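Local coordinates for protein diaminopimelate decarboxylase (Psychromonas ingrahamii, PDB 4XG1) that probably catalyses the pyridoxal-phosphate-dependent decarboxylation of meso-diaminopimelate to L-lysine, the final step of this route of lysine biosynthesis, at residues L55-V60 / K270-P275; F79-V84 / K98-S103; A306-L311 / S382-R387. All coordinates share one frame; numbering follows the deposited sequence.

Interaction 1. Residues L55-V60 / K270-P275; sequences LICYAV and KLIFEP. With LLP ((2S)-2-amino-6-[[3-hydroxy-2-methyl-5-(phosphonooxymethyl)pyridin-4-yl]methylideneamino]hexanoic acid), chain T.
Cys57 N donates to Phe273 O at 2.8 Å, the shortest polar bond between 55-60 and 270-275. Two residues earlier, Leu55 O is held twice: Phe273 N reaches it at 3.1 Å, and the CA-H of Ile272 points at the same oxygen. With Leu55 N bonded to Leu271 O, these links make a parallel ladder that sets Leu55 beside Ile272 and Ile56 beside Phe273. Past the ladder the chains stay joined through Ala59 N and Pro275 O, 3.0 Å apart, although here the N-H comes from above the carbonyl plane of Pro275, 46° out of it, and not onto a lone pair of the oxygen.

The side chains sort to the two faces of the sheet. On the face of Leu55 and Ile272, Cys57 SG lies 3.8 Å from Ile272 CG2, and Leu55 CB packs on Ile272 CG1. On the face of Ile56 and Phe273, Ile56 CG2 meets Pro275 CG at 4.2 Å, the two side chains crossing at about a right angle.

The C-terminal ends of the strands border the cofactor. Glu274 has CG beside its backbone N (chi1 -62°) and an extended chain beyond, which carries OE1 to 2.9 Å from N1 of the pyridine ring of LLP, the Schiff base of pyridoxal phosphate and lysine. Ala59 CB lies 3.7 Å from C5' of LLP, at the root of the phosphate arm.

These are the strands that close the TIM barrel: 54-59 continues to strand 78-81 and 270-273 to strand 234-236. Outside the pair, Ile56 and Pro275 rest on Phe45 of helix 35-49, while Phe273 packs against Tyr256, Met257 and Ile260 of helix 253-262; Ile272 touches His234 and Asp236 of the adjoining strand.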
loop_
_atom_site.group_PDB
_atom_site.type_symbol
_atom_site.label_atom_id
_atom_site.label_comp_id
_atom_site.label_asym_id
_atom_site.label_seq_id
_atom_site.Cartn_x
_atom_site.Cartn_y
_atom_site.Cartn_z
ATOM N N LEU B 55 -8.945 24.668 17.540
ATOM C CA LEU B 55 -9.459 24.060 16.328
ATOM C C LEU B 55 -9.086 22.582 16.253
ATOM O O LEU B 55 -7.958 22.193 16.533
ATOM C CB LEU B 55 -8.962 24.802 15.099
ATOM C CG LEU B 55 -9.510 24.281 13.782
ATOM C CD1 LEU B 55 -11.021 24.360 13.749
ATOM C CD2 LEU B 55 -8.916 25.061 12.637
ATOM N N ILE B 56 -10.058 21.772 15.876
ATOM C CA ILE B 56 -9.792 20.381 15.591
ATOM C C ILE B 56 -9.670 20.142 14.112
ATOM O O ILE B 56 -10.640 20.230 13.358
ATOM C CB ILE B 56 -10.826 19.516 16.243
ATOM C CG1 ILE B 56 -10.698 19.807 17.723
ATOM C CG2 ILE B 56 -10.602 18.063 15.870
ATOM C CD1 ILE B 56 -11.338 18.787 18.609
ATOM N N CYS B 57 -8.423 19.918 13.709
ATOM C CA CYS B 57 -8.044 19.678 12.327
ATOM C C CYS B 57 -7.893 18.168 12.057
ATOM O O CYS B 57 -6.820 17.632 12.156
ATOM C CB CYS B 57 -6.738 20.357 12.043
ATOM S SG CYS B 57 -6.934 22.114 12.030
ATOM N N TYR B 58 -8.993 17.504 11.744
ATOM C CA TYR B 58 -8.964 16.085 11.449
ATOM C C TYR B 58 -7.882 15.750 10.472
ATOM O O TYR B 58 -7.682 16.458 9.463
ATOM C CB TYR B 58 -10.298 15.627 10.908
ATOM C CG TYR B 58 -10.243 14.237 10.362
ATOM C CD1 TYR B 58 -9.970 13.157 11.174
ATOM C CD2 TYR B 58 -10.509 14.000 9.019
ATOM C CE1 TYR B 58 -9.971 11.857 10.664
ATOM C CE2 TYR B 58 -10.489 12.717 8.501
ATOM C CZ TYR B 58 -10.220 11.655 9.325
ATOM O OH TYR B 58 -10.221 10.432 8.780
ATOM N N ALA B 59 -7.167 14.676 10.766
ATOM C CA ALA B 59 -6.057 14.242 9.916
ATOM C C ALA B 59 -6.589 13.366 8.754
ATOM O O ALA B 59 -6.880 12.190 8.907
ATOM C CB ALA B 59 -5.051 13.476 10.742
ATOM N N VAL B 60 -6.676 13.984 7.586
ATOM C CA VAL B 60 -7.357 13.408 6.410
ATOM C C VAL B 60 -6.787 12.051 5.997
ATOM O O VAL B 60 -7.531 11.137 5.649
ATOM C CB VAL B 60 -7.269 14.397 5.235
ATOM C CG1 VAL B 60 -7.781 13.787 3.950
ATOM C CG2 VAL B 60 -8.081 15.635 5.597
ATOM N N LYS B 270 -4.135 29.846 21.091
ATOM C CA LYS B 270 -5.047 28.957 20.410
ATOM C C LYS B 270 -4.406 27.598 20.196
ATOM O O LYS B 270 -3.317 27.504 19.642
ATOM C CB LYS B 270 -5.443 29.529 19.050
ATOM C CG LYS B 270 -6.671 28.848 18.473
ATOM C CD LYS B 270 -6.944 29.302 17.061
ATOM C CE LYS B 270 -8.337 28.943 16.630
ATOM N NZ LYS B 270 -8.550 29.301 15.209
ATOM N N LEU B 271 -5.115 26.559 20.596
ATOM C CA LEU B 271 -4.614 25.204 20.431
ATOM C C LEU B 271 -5.223 24.456 19.229
ATOM O O LEU B 271 -6.447 24.335 19.111
ATOM C CB LEU B 271 -4.883 24.393 21.690
ATOM C CG LEU B 271 -4.079 24.765 22.927
ATOM C CD1 LEU B 271 -4.536 23.873 24.056
ATOM C CD2 LEU B 271 -2.585 24.658 22.692
ATOM N N ILE B 272 -4.354 23.986 18.342
ATOM C CA ILE B 272 -4.764 23.168 17.231
ATOM C C ILE B 272 -4.369 21.728 17.477
ATOM O O ILE B 272 -3.247 21.438 17.875
ATOM C CB ILE B 272 -4.184 23.695 15.910
ATOM C CG1 ILE B 272 -4.855 25.029 15.564
ATOM C CG2 ILE B 272 -4.436 22.697 14.779
ATOM C CD1 ILE B 272 -4.231 25.765 14.409
ATOM N N PHE B 273 -5.313 20.832 17.245
ATOM C CA PHE B 273 -5.102 19.386 17.322
ATOM C C PHE B 273 -5.394 18.694 15.997
ATOM O O PHE B 273 -6.325 19.047 15.277
ATOM C CB PHE B 273 -6.036 18.775 18.352
ATOM C CG PHE B 273 -5.930 19.400 19.683
ATOM C CD1 PHE B 273 -6.645 20.547 19.990
ATOM C CD2 PHE B 273 -5.112 18.837 20.651
ATOM C CE1 PHE B 273 -6.544 21.127 21.232
ATOM C CE2 PHE B 273 -5.014 19.417 21.903
ATOM C CZ PHE B 273 -5.726 20.564 22.183
ATOM N N GLU B 274 -4.618 17.651 15.716
ATOM C CA GLU B 274 -4.667 16.959 14.430
ATOM C C GLU B 274 -4.931 15.480 14.578
ATOM O O GLU B 274 -4.221 14.678 14.030
ATOM C CB GLU B 274 -3.347 17.161 13.712
ATOM C CG GLU B 274 -2.987 18.590 13.364
ATOM C CD GLU B 274 -1.615 18.699 12.736
ATOM O OE1 GLU B 274 -0.805 17.753 12.856
ATOM O OE2 GLU B 274 -1.313 19.715 12.095
ATOM N N PRO B 275 -5.944 15.097 15.362
ATOM C CA PRO B 275 -6.120 13.673 15.523
ATOM C C PRO B 275 -6.619 12.954 14.237
ATOM O O PRO B 275 -7.444 13.486 13.511
ATOM C CB PRO B 275 -7.189 13.591 16.618
ATOM C CG PRO B 275 -8.002 14.812 16.401
ATOM C CD PRO B 275 -7.006 15.854 16.038
HETATM N N1 LLP T . -0.389 15.033 12.028
HETATM C C2 LLP T . 0.723 14.688 11.370
HETATM C "C2'" LLP T . 1.697 15.762 10.958
HETATM C C3 LLP T . 0.927 13.261 11.055
HETATM O O3 LLP T . 2.050 12.857 10.417
HETATM C C4 LLP T . -0.070 12.277 11.492
HETATM C "C4'" LLP T . 0.065 10.806 11.252
HETATM C C5 LLP T . -1.254 12.784 12.213
HETATM C C6 LLP T . -1.349 14.153 12.423
HETATM C "C5'" LLP T . -2.361 11.886 12.695
HETATM O OP4 LLP T . -1.933 10.939 13.592
HETATM P P LLP T . -2.915 9.906 14.324
HETATM O OP1 LLP T . -3.770 9.352 13.194
HETATM O OP2 LLP T . -2.031 8.921 15.124
HETATM O OP3 LLP T . -3.648 10.665 15.446
HETATM N N LLP T . -0.036 4.159 8.606
HETATM C CA LLP T . 0.198 4.140 10.107
HETATM C CB LLP T . -0.209 5.464 10.745
HETATM C CG LLP T . 0.901 6.473 10.968
HETATM C CD LLP T . 0.534 7.855 10.476
HETATM C CE LLP T . 1.595 8.878 10.921
HETATM N NZ LLP T . 1.315 10.313 10.708
HETATM C C LLP T . -0.680 3.074 10.718
HETATM O O LLP T . -1.493 2.457 10.052
HETATM O OXT LLP T . -0.633 2.790 11.904
#

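Interaction 2. Residues F79-V84 / K98-S103; sequences FDIVSV and KKIVFS. With LLP ((2S)-2-amino-6-[[3-hydroxy-2-methyl-5-(phosphonooxymethyl)pyridin-4-yl]methylideneamino]hexanoic acid), chain T.
A beta-alpha-beta unit of the TIM barrel, strand 78-81, helix 84-92 and strand 100-102, brings Asp80 beside Val101 and Ser103 at the cofactor. The strands run parallel: Phe79 N bonds Lys99 O, Val101 N bonds Phe79 O, Ile81 N bonds Val101 O at 2.9 Å, and Ser103 N bonds Ile81 O.

On the face of Phe79, Ile81 and Ile100, Ile81 has CG1 between its backbone N and carbonyl carbon (chi1 70°), which puts CD1 over one face of the Phe102 ring, 4.2 Å from its centroid, as a CH-pi contact; the same methyl lies 3.7 Å from Ile100 CG2. Ring atom CE1 of Phe102 approaches Val82 C edge-on.

On the other face, Ser103 OG gives its proton to the syn lone pair of Asp80 OD1 in a short bond of 2.5 Å. Asp80 CG is anti to the backbone N (chi1 175°), and OD2 comes to N1 of LLP from above the ring plane, 3.2 Å away. Ser103, which itself borders the ring's methyl C2', helps hold the carboxylate's rotation. The in-plane partner of N1 is Glu274 OE1, a like charge close to OD2; together the two carboxylates would probably favour a protonated N1.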
loop_
_atom_site.group_PDB
_atom_site.type_symbol
_atom_site.label_atom_id
_atom_site.label_comp_id
_atom_site.label_asym_id
_atom_site.label_seq_id
_atom_site.Cartn_x
_atom_site.Cartn_y
_atom_site.Cartn_z
ATOM N N PHE B 79 -9.215 20.676 9.124
ATOM C CA PHE B 79 -8.588 19.533 8.497
ATOM C C PHE B 79 -7.105 19.715 8.421
ATOM O O PHE B 79 -6.621 20.813 8.151
ATOM C CB PHE B 79 -9.143 19.356 7.106
ATOM C CG PHE B 79 -10.602 19.034 7.106
ATOM C CD1 PHE B 79 -11.037 17.729 7.265
ATOM C CD2 PHE B 79 -11.557 20.053 6.991
ATOM C CE1 PHE B 79 -12.393 17.432 7.315
ATOM C CE2 PHE B 79 -12.904 19.773 7.054
ATOM C CZ PHE B 79 -13.330 18.459 7.211
ATOM N N ASP B 80 -6.385 18.640 8.689
ATOM C CA ASP B 80 -4.939 18.608 8.492
ATOM C C ASP B 80 -4.689 17.761 7.238
ATOM O O ASP B 80 -5.161 16.633 7.160
ATOM C CB ASP B 80 -4.294 17.994 9.735
ATOM C CG ASP B 80 -2.808 17.799 9.592
ATOM O OD1 ASP B 80 -2.141 18.653 8.950
ATOM O OD2 ASP B 80 -2.307 16.774 10.144
ATOM N N ILE B 81 -3.971 18.314 6.282
ATOM C CA ILE B 81 -3.782 17.695 5.013
ATOM C C ILE B 81 -2.311 17.559 4.746
ATOM O O ILE B 81 -1.501 18.283 5.337
ATOM C CB ILE B 81 -4.382 18.509 3.838
ATOM C CG1 ILE B 81 -3.592 19.793 3.584
ATOM C CG2 ILE B 81 -5.861 18.793 4.073
ATOM C CD1 ILE B 81 -4.096 20.577 2.400
ATOM N N VAL B 82 -1.957 16.642 3.835
ATOM C CA VAL B 82 -0.570 16.437 3.439
ATOM C C VAL B 82 -0.315 16.475 1.958
ATOM O O VAL B 82 0.813 16.216 1.531
ATOM C CB VAL B 82 -0.009 15.103 3.985
ATOM C CG1 VAL B 82 -0.043 15.131 5.511
ATOM C CG2 VAL B 82 -0.815 13.923 3.463
ATOM N N SER B 83 -1.307 16.839 1.164
ATOM C CA SER B 83 -1.116 16.885 -0.285
ATOM C C SER B 83 -2.182 17.715 -0.916
ATOM O O SER B 83 -3.214 17.969 -0.302
ATOM C CB SER B 83 -1.158 15.478 -0.898
ATOM O OG SER B 83 -2.452 14.920 -0.805
ATOM N N VAL B 84 -1.961 18.094 -2.159
ATOM C CA VAL B 84 -2.984 18.772 -2.910
ATOM C C VAL B 84 -4.181 17.851 -3.164
ATOM O O VAL B 84 -5.299 18.286 -3.295
ATOM C CB VAL B 84 -2.427 19.342 -4.248
ATOM C CG1 VAL B 84 -1.898 18.237 -5.165
ATOM C CG2 VAL B 84 -3.524 20.138 -4.977
ATOM N N LYS B 98 -10.225 27.696 5.120
ATOM C CA LYS B 98 -9.634 28.578 6.102
ATOM C C LYS B 98 -9.280 27.798 7.341
ATOM O O LYS B 98 -8.528 28.288 8.144
ATOM C CB LYS B 98 -10.591 29.725 6.506
ATOM C CG LYS B 98 -10.736 30.865 5.495
ATOM C CD LYS B 98 -11.803 31.891 5.959
ATOM C CE LYS B 98 -13.112 31.946 5.161
ATOM N NZ LYS B 98 -13.076 32.934 4.035
ATOM N N LYS B 99 -9.870 26.620 7.518
ATOM C CA LYS B 99 -9.609 25.778 8.669
ATOM C C LYS B 99 -8.701 24.600 8.332
ATOM O O LYS B 99 -8.735 23.555 8.993
ATOM C CB LYS B 99 -10.892 25.265 9.237
ATOM C CG LYS B 99 -11.818 26.372 9.657
ATOM C CD LYS B 99 -12.954 25.821 10.522
ATOM C CE LYS B 99 -14.044 26.833 10.674
ATOM N NZ LYS B 99 -15.133 26.224 11.482
ATOM N N ILE B 100 -7.882 24.792 7.317
ATOM C CA ILE B 100 -7.008 23.735 6.848
ATOM C C ILE B 100 -5.580 24.092 7.192
ATOM O O ILE B 100 -5.090 25.150 6.777
ATOM C CB ILE B 100 -7.073 23.574 5.323
ATOM C CG1 ILE B 100 -8.357 22.845 4.955
ATOM C CG2 ILE B 100 -5.884 22.770 4.805
ATOM C CD1 ILE B 100 -8.519 22.646 3.466
ATOM N N VAL B 101 -4.897 23.183 7.872
ATOM C CA VAL B 101 -3.440 23.275 7.943
ATOM C C VAL B 101 -2.819 22.173 7.106
ATOM O O VAL B 101 -3.373 21.096 6.976
ATOM C CB VAL B 101 -2.929 23.282 9.400
ATOM C CG1 VAL B 101 -3.776 24.255 10.223
ATOM C CG2 VAL B 101 -3.007 21.908 10.037
ATOM N N PHE B 102 -1.705 22.485 6.485
ATOM C CA PHE B 102 -1.001 21.630 5.553
ATOM C C PHE B 102 0.366 21.181 6.104
ATOM O O PHE B 102 1.291 21.927 6.102
ATOM C CB PHE B 102 -0.861 22.421 4.274
ATOM C CG PHE B 102 -0.348 21.688 3.084
ATOM C CD1 PHE B 102 -0.117 20.346 3.051
ATOM C CD2 PHE B 102 -0.139 22.391 1.957
ATOM C CE1 PHE B 102 0.335 19.740 1.932
ATOM C CE2 PHE B 102 0.334 21.799 0.839
ATOM C CZ PHE B 102 0.574 20.445 0.827
ATOM N N SER B 103 0.454 19.925 6.530
ATOM C CA SER B 103 1.697 19.251 6.968
ATOM C C SER B 103 2.399 18.549 5.799
ATOM O O SER B 103 1.851 18.452 4.708
ATOM C CB SER B 103 1.387 18.225 8.058
ATOM O OG SER B 103 0.368 18.666 8.962
HETATM N N1 LLP T . -0.389 15.033 12.028
HETATM C C2 LLP T . 0.723 14.688 11.370
HETATM C "C2'" LLP T . 1.697 15.762 10.958
HETATM C C3 LLP T . 0.927 13.261 11.055
HETATM O O3 LLP T . 2.050 12.857 10.417
HETATM C C4 LLP T . -0.070 12.277 11.492
HETATM C "C4'" LLP T . 0.065 10.806 11.252
HETATM C C5 LLP T . -1.254 12.784 12.213
HETATM C C6 LLP T . -1.349 14.153 12.423
HETATM C "C5'" LLP T . -2.361 11.886 12.695
HETATM O OP4 LLP T . -1.933 10.939 13.592
HETATM P P LLP T . -2.915 9.906 14.324
HETATM O OP1 LLP T . -3.770 9.352 13.194
HETATM O OP2 LLP T . -2.031 8.921 15.124
HETATM O OP3 LLP T . -3.648 10.665 15.446
HETATM N N LLP T . -0.036 4.159 8.606
HETATM C CA LLP T . 0.198 4.140 10.107
HETATM C CB LLP T . -0.209 5.464 10.745
HETATM C CG LLP T . 0.901 6.473 10.968
HETATM C CD LLP T . 0.534 7.855 10.476
HETATM C CE LLP T . 1.595 8.878 10.921
HETATM N NZ LLP T . 1.315 10.313 10.708
HETATM C C LLP T . -0.680 3.074 10.718
HETATM O O LLP T . -1.493 2.457 10.052
HETATM O OXT LLP T . -0.633 2.790 11.904
#

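Interaction 3. Residues A306-L311 / S382-R387; sequences AAMNDL and SNYNSR. With LLP ((2S)-2-amino-6-[[3-hydroxy-2-methyl-5-(phosphonooxymethyl)pyridin-4-yl]methylideneamino]hexanoic acid), chain L.
Asn309 reaches from 306-311 into the 382-387 loop. CB sits against Ser382, 3.4 Å from its O and near OG as well. CG, which lies against Arg387 NE, is placed between the backbone N and the carbonyl carbon (chi1 75°), a position that turns the amide toward the 382-387 loop. From there the amide splits its work. ND2 donates to Ser382 O at 3.0 Å, with that oxygen in the amide plane, while OD1 accepts from Arg387 NE at 2.8 Å, the N-H arriving from above the carbonyl plane. The backbone adds a further bond, Ser382 N to Asn309 O at 2.8 Å, so Ser382 is gripped at both its N and its O by one residue.

Arg387 is bent at chi3 and stands across the amide, its guanidinium turned 85° from the amide plane. Ala307 CB covers one guanidinium face. At the edge, NH2 forms a salt bridge of 2.9 Å with the syn lone pair of Asp310 OD2. The anti lone pair of the same oxygen takes Ala307 N at 2.9 Å, and Arg387 NH2 has a second acceptor in Asp305 O.

Tyr384 projects from the same loop toward the active site shared with the second subunit. Its ring carries Asn385 ND2 over the centre of one face and Met308 SD at the edge, 4.5 Å from CE2. Its OH is hydrogen-bonded to Glu349, which also binds LLP, and lies 3.2 Å from the amino N of LLP.

Chemically, this buried junction pairs the charge of Arg387 with Asp310 OD2, an oxygen that also takes Ala307 N, and uses both amide ends of Asn309; the pairing would be expected to leave the arginine charge largely balanced.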
loop_
_atom_site.group_PDB
_atom_site.type_symbol
_atom_site.label_atom_id
_atom_site.label_comp_id
_atom_site.label_asym_id
_atom_site.label_seq_id
_atom_site.Cartn_x
_atom_site.Cartn_y
_atom_site.Cartn_z
ATOM N N ALA B 306 -10.751 -10.907 1.710
ATOM C CA ALA B 306 -9.981 -9.673 1.906
ATOM C C ALA B 306 -8.495 -10.020 2.024
ATOM O O ALA B 306 -8.156 -11.117 2.463
ATOM C CB ALA B 306 -10.444 -8.947 3.137
ATOM N N ALA B 307 -7.629 -9.074 1.679
ATOM C CA ALA B 307 -6.208 -9.293 1.685
ATOM C C ALA B 307 -5.424 -8.030 2.031
ATOM O O ALA B 307 -6.000 -7.002 2.352
ATOM C CB ALA B 307 -5.781 -9.826 0.329
ATOM N N MET B 308 -4.104 -8.111 1.932
ATOM C CA MET B 308 -3.225 -7.019 2.258
ATOM C C MET B 308 -3.441 -5.803 1.371
ATOM O O MET B 308 -3.134 -4.685 1.786
ATOM C CB MET B 308 -1.752 -7.466 2.231
ATOM C CG MET B 308 -1.252 -7.742 0.835
ATOM S SD MET B 308 0.411 -8.438 0.789
ATOM C CE MET B 308 1.297 -6.911 0.921
ATOM N N ASN B 309 -3.968 -5.988 0.174
ATOM C CA ASN B 309 -4.329 -4.819 -0.643
ATOM C C ASN B 309 -5.563 -4.090 -0.128
ATOM O O ASN B 309 -5.759 -2.918 -0.442
ATOM C CB ASN B 309 -4.576 -5.168 -2.090
ATOM C CG ASN B 309 -5.902 -5.855 -2.269
ATOM O OD1 ASN B 309 -6.109 -6.958 -1.720
ATOM N ND2 ASN B 309 -6.825 -5.212 -2.973
ATOM N N ASP B 310 -6.394 -4.772 0.648
ATOM C CA ASP B 310 -7.546 -4.118 1.287
ATOM C C ASP B 310 -7.131 -3.506 2.626
ATOM O O ASP B 310 -7.549 -2.394 2.964
ATOM C CB ASP B 310 -8.604 -5.148 1.495
ATOM C CG ASP B 310 -9.054 -5.783 0.218
ATOM O OD1 ASP B 310 -9.663 -5.071 -0.622
ATOM O OD2 ASP B 310 -8.926 -7.018 0.107
ATOM N N LEU B 311 -6.275 -4.240 3.362
ATOM C CA LEU B 311 -5.821 -3.823 4.679
ATOM C C LEU B 311 -4.419 -4.246 4.883
ATOM O O LEU B 311 -4.117 -5.447 5.059
ATOM C CB LEU B 311 -6.683 -4.455 5.778
ATOM C CG LEU B 311 -6.279 -4.166 7.226
ATOM C CD1 LEU B 311 -6.567 -2.731 7.603
ATOM C CD2 LEU B 311 -7.044 -5.060 8.170
ATOM N N SER B 382 -4.599 -0.884 -2.053
ATOM C CA SER B 382 -4.031 -0.911 -3.397
ATOM C C SER B 382 -4.760 -1.921 -4.237
ATOM O O SER B 382 -5.731 -2.504 -3.773
ATOM C CB SER B 382 -2.562 -1.281 -3.348
ATOM O OG SER B 382 -2.402 -2.672 -3.102
ATOM N N ASN B 383 -4.274 -2.104 -5.455
ATOM C CA ASN B 383 -4.818 -3.074 -6.404
ATOM C C ASN B 383 -3.913 -4.287 -6.645
ATOM O O ASN B 383 -4.054 -4.946 -7.644
ATOM C CB ASN B 383 -5.072 -2.401 -7.746
ATOM C CG ASN B 383 -6.090 -1.306 -7.647
ATOM O OD1 ASN B 383 -5.773 -0.144 -7.879
ATOM N ND2 ASN B 383 -7.355 -1.665 -7.316
ATOM N N TYR B 384 -3.003 -4.587 -5.724
ATOM C CA TYR B 384 -2.059 -5.670 -5.936
ATOM C C TYR B 384 -2.779 -6.976 -6.288
ATOM O O TYR B 384 -3.870 -7.236 -5.790
ATOM C CB TYR B 384 -1.193 -5.777 -4.696
ATOM C CG TYR B 384 -0.060 -6.788 -4.737
ATOM C CD1 TYR B 384 0.730 -6.961 -5.874
ATOM C CD2 TYR B 384 0.201 -7.560 -3.629
ATOM C CE1 TYR B 384 1.770 -7.878 -5.895
ATOM C CE2 TYR B 384 1.223 -8.478 -3.634
ATOM C CZ TYR B 384 2.012 -8.630 -4.767
ATOM O OH TYR B 384 3.007 -9.572 -4.737
ATOM N N ASN B 385 -2.200 -7.754 -7.201
ATOM C CA ASN B 385 -2.853 -8.942 -7.811
ATOM C C ASN B 385 -4.085 -8.550 -8.627
ATOM O O ASN B 385 -4.943 -9.369 -8.883
ATOM C CB ASN B 385 -3.266 -9.967 -6.766
ATOM C CG ASN B 385 -2.101 -10.778 -6.214
ATOM O OD1 ASN B 385 -2.322 -11.796 -5.539
ATOM N ND2 ASN B 385 -0.868 -10.298 -6.414
ATOM N N SER B 386 -4.164 -7.285 -9.045
ATOM C CA SER B 386 -5.249 -6.804 -9.854
ATOM C C SER B 386 -6.574 -7.120 -9.217
ATOM O O SER B 386 -7.493 -7.588 -9.874
ATOM C CB SER B 386 -5.171 -7.361 -11.282
ATOM O OG SER B 386 -4.052 -6.798 -11.974
ATOM N N ARG B 387 -6.653 -6.833 -7.914
ATOM C CA ARG B 387 -7.878 -6.933 -7.142
ATOM C C ARG B 387 -8.506 -5.556 -7.106
ATOM O O ARG B 387 -7.815 -4.565 -6.989
ATOM C CB ARG B 387 -7.570 -7.393 -5.722
ATOM C CG ARG B 387 -7.075 -8.809 -5.690
ATOM C CD ARG B 387 -6.476 -9.215 -4.369
ATOM N NE ARG B 387 -7.352 -8.885 -3.249
ATOM C CZ ARG B 387 -8.414 -9.569 -2.863
ATOM N NH1 ARG B 387 -8.762 -10.664 -3.521
ATOM N NH2 ARG B 387 -9.152 -9.116 -1.854
HETATM N N1 LLP L . 4.420 -17.961 -9.408
HETATM C C2 LLP L . 3.611 -18.156 -8.353
HETATM C "C2'" LLP L . 2.570 -19.203 -8.366
HETATM C C3 LLP L . 3.690 -17.315 -7.145
HETATM O O3 LLP L . 2.909 -17.461 -6.020
HETATM C C4 LLP L . 4.668 -16.279 -7.108
HETATM C "C4'" LLP L . 4.657 -15.572 -5.785
HETATM C C5 LLP L . 5.541 -16.154 -8.275
HETATM C C6 LLP L . 5.366 -16.982 -9.381
HETATM C "C5'" LLP L . 6.584 -15.099 -8.213
HETATM O OP4 LLP L . 7.575 -15.312 -9.187
HETATM P P LLP L . 8.972 -14.561 -9.038
HETATM O OP1 LLP L . 9.393 -14.903 -7.637
HETATM O OP2 LLP L . 9.690 -15.247 -10.166
HETATM O OP3 LLP L . 8.780 -13.155 -9.523
HETATM N N LLP L . 5.980 -8.997 -3.749
HETATM C CA LLP L . 7.172 -9.735 -3.295
HETATM C CB LLP L . 7.527 -10.966 -4.096
HETATM C CG LLP L . 6.423 -11.610 -4.872
HETATM C CD LLP L . 5.535 -12.408 -3.971
HETATM C CE LLP L . 5.594 -13.897 -4.263
HETATM N NZ LLP L . 5.243 -14.290 -5.620
HETATM C C LLP L . 8.359 -8.844 -3.491
HETATM O O LLP L . 9.482 -9.289 -3.252
HETATM O OXT LLP L . 8.266 -7.694 -3.921
#

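In the fold
Interactions 1 and 2 are adjacent in the barrel, their centres 10 Å apart. Strands 54-59 and 78-81 are neighbours, bonded where Asp80 N lies 2.7 Å from Tyr58 O, and Glu274 and Asp80 bring their carboxylates to N1 of the same LLP. Interaction 3 is remote within the chain, with its centre about 31 Å from that of interaction 1 and 28 Å from that of interaction 2, on loops of the other domain. It serves the other active site of the homodimer, where Tyr384 faces LLP held largely by residues of the second subunit. Asn385 O of each chain also bonds Ser83 OG of its partner, joining interaction 3 of one subunit to interaction 2 of the other.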